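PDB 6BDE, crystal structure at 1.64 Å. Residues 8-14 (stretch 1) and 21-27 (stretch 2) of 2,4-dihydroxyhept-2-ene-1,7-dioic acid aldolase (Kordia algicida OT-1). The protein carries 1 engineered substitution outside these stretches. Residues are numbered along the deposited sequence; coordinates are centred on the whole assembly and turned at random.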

# COMPACT_ATOMS: atom_id res chain seq x y z
N GLU A 8 -0.58 5.25 11.14
CA GLU A 8 0.66 4.54 10.81
C GLU A 8 1.55 5.36 9.89
O GLU A 8 2.78 5.26 9.97
N PHE A 9 0.95 6.17 9.01
CA PHE A 9 1.74 6.99 8.10
C PHE A 9 2.48 8.08 8.86
O PHE A 9 3.70 8.24 8.69
N LEU A 10 1.77 8.83 9.71
CA LEU A 10 2.43 9.89 10.47
C LEU A 10 3.42 9.32 11.48
O LEU A 10 4.41 9.99 11.81
N ASP A 11 3.18 8.11 11.97
CA ASP A 11 4.19 7.43 12.78
C ASP A 11 5.47 7.21 11.99
O ASP A 11 6.58 7.42 12.50
N LEU A 12 5.33 6.79 10.73
CA LEU A 12 6.50 6.58 9.88
C LEU A 12 7.19 7.89 9.54
O LEU A 12 8.42 7.95 9.45
N VAL A 13 6.42 8.96 9.35
CA VAL A 13 7.01 10.27 9.09
C VAL A 13 7.81 10.74 10.30
O VAL A 13 8.91 11.28 10.17
N GLU A 14 7.26 10.54 11.51
CA GLU A 14 8.00 10.87 12.72
C GLU A 14 9.25 10.01 12.85
O GLU A 14 10.31 10.49 13.26
N MET A 21 8.72 17.63 11.16
CA MET A 21 8.15 17.46 9.83
C MET A 21 6.69 17.03 9.90
O MET A 21 5.88 17.45 9.07
N VAL A 22 6.33 16.22 10.91
CA VAL A 22 4.93 15.85 11.10
C VAL A 22 4.09 17.09 11.35
O VAL A 22 3.02 17.27 10.75
N ASP A 23 4.56 17.98 12.22
CA ASP A 23 3.86 19.23 12.47
C ASP A 23 3.85 20.12 11.24
O ASP A 23 2.89 20.86 11.01
N LYS A 24 4.91 20.06 10.42
CA LYS A 24 5.01 20.94 9.26
C LYS A 24 3.98 20.57 8.20
O LYS A 24 3.21 21.42 7.74
N ILE A 25 3.95 19.30 7.79
CA ILE A 25 3.02 18.89 6.74
C ILE A 25 1.58 19.01 7.22
O ILE A 25 0.66 19.21 6.41
N ILE A 26 1.35 18.90 8.53
CA ILE A 26 0.01 19.13 9.07
C ILE A 26 -0.33 20.61 9.02
O ILE A 26 -1.46 20.99 8.67
N THR A 27 0.63 21.47 9.36
CA THR A 27 0.39 22.91 9.31
C THR A 27 0.17 23.39 7.88
O THR A 27 -0.71 24.22 7.63

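Residues 8-14 and 21-27 are both helical, and their axes approach to 9.6 Å with an angle of 128° between their N-to-C directions. The closest CA atoms across the pair are those of E14 and V22, 6.1 Å apart, and the contact, 280 Å² counting both sides, is made almost wholly by aliphatic groups.

V22 (chi1 t) is the most heavily covered residue. Its CA-to-CB bond points toward the first helix, and V22 CG2 settles against V13 CG1 at 3.7 Å, while V22 CG1 lies 4.4 Å from L10 CB. V13, also t and directed toward the partner helix, uses the same CG1 to reach M21 CG at 4.1 Å and I25 CD1 at 4.3 Å. M21 starts toward the first helix, but its t, p, p conformation leads the end of the chain away, and SD is hydrogen-bonded elsewhere in the structure.

I25 points inward with chi1 p and chi2 t, an extended reach that places CD1 among three residues of the first helix. Besides V13, I25 CD1 meets L10 CD2 at 4.1 Å and F9 CE2 at 4.4 Å, approaching the aromatic ring obliquely. F9 (chi1 t) and L10 (m, t) both leave their backbone sideways, yet their ends come nearer to the second helix. I26 (m, t) also leaves sideways, and its end comes nearer to the first helix, with I26 CD1 4.3 Å from L10 CD1.

Close packing also brings V22 onto the opposing backbone: V22 CG2 is 3.5 Å from E14 N and 3.8 Å from L10 O. These two backbone atoms are already paired within their helix, E14 N donating to L10 O at 2.9 Å. The aliphatic part of E14 contributes through CB, 3.8 Å from V22 CG2.

No hydrogen bond crosses between the helices. T27 OG1 donates to D23 O within its own helix at 3.0 Å, and D11, D23 and K24 remain exposed outside the contact.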

# COMPACT_ATOMS: atom_id res chain seq x y z
CB GLU A 8 0.34 3.19 10.17
CG GLU A 8 -0.34 2.20 11.11
CD GLU A 8 0.59 1.67 12.18
OE1 GLU A 8 1.83 1.75 11.99
OE2 GLU A 8 0.09 1.17 13.21
CB PHE A 9 0.83 7.61 7.03
CG PHE A 9 1.49 8.68 6.21
CD1 PHE A 9 2.44 8.36 5.25
CD2 PHE A 9 1.16 10.01 6.40
CE1 PHE A 9 3.04 9.35 4.50
CE2 PHE A 9 1.76 11.01 5.65
CZ PHE A 9 2.70 10.68 4.70
CB LEU A 10 1.38 10.76 11.17
CG LEU A 10 0.39 11.46 10.23
CD1 LEU A 10 -0.65 12.22 11.03
CD2 LEU A 10 1.13 12.38 9.27
CB ASP A 11 3.65 6.10 13.30
CG ASP A 11 2.77 6.26 14.52
OD1 ASP A 11 2.69 7.39 15.06
OD2 ASP A 11 2.15 5.26 14.95
CB LEU A 12 6.09 5.84 8.61
CG LEU A 12 7.22 5.28 7.74
CD1 LEU A 12 8.16 4.43 8.57
CD2 LEU A 12 6.64 4.48 6.58
CB VAL A 13 5.91 11.29 8.71
CG1 VAL A 13 6.52 12.67 8.52
CG2 VAL A 13 5.19 10.84 7.45
CB GLU A 14 7.10 10.70 13.94
CG GLU A 14 7.83 10.29 15.21
CD GLU A 14 7.19 10.85 16.47
OE1 GLU A 14 7.94 11.26 17.38
OE2 GLU A 14 5.94 10.87 16.55
CB MET A 21 8.98 16.44 9.04
CG MET A 21 8.47 16.15 7.63
SD MET A 21 8.51 17.60 6.56
CE MET A 21 10.27 17.84 6.36
CB VAL A 22 4.80 14.85 12.26
CG1 VAL A 22 3.34 14.48 12.48
CG2 VAL A 22 5.64 13.61 12.00
CB ASP A 23 4.51 19.98 13.64
CG ASP A 23 4.38 19.23 14.95
OD1 ASP A 23 5.38 19.17 15.70
OD2 ASP A 23 3.29 18.71 15.23
CB LYS A 24 6.42 20.89 8.68
CG LYS A 24 6.57 21.65 7.37
CD LYS A 24 7.99 22.15 7.17
CE LYS A 24 8.12 22.92 5.87
NZ LYS A 24 9.46 23.56 5.72
CB ILE A 25 3.34 17.46 6.26
CG1 ILE A 25 3.10 16.44 7.38
CG2 ILE A 25 4.77 17.38 5.75
CD1 ILE A 25 3.23 15.00 6.92
CB ILE A 26 -0.09 18.56 10.50
CG1 ILE A 26 -0.20 17.04 10.46
CG2 ILE A 26 -1.28 19.16 11.24
CD1 ILE A 26 -0.28 16.40 11.83
CB THR A 27 1.55 23.66 9.97
OG1 THR A 27 1.49 23.48 11.39
CG2 THR A 27 1.49 25.14 9.66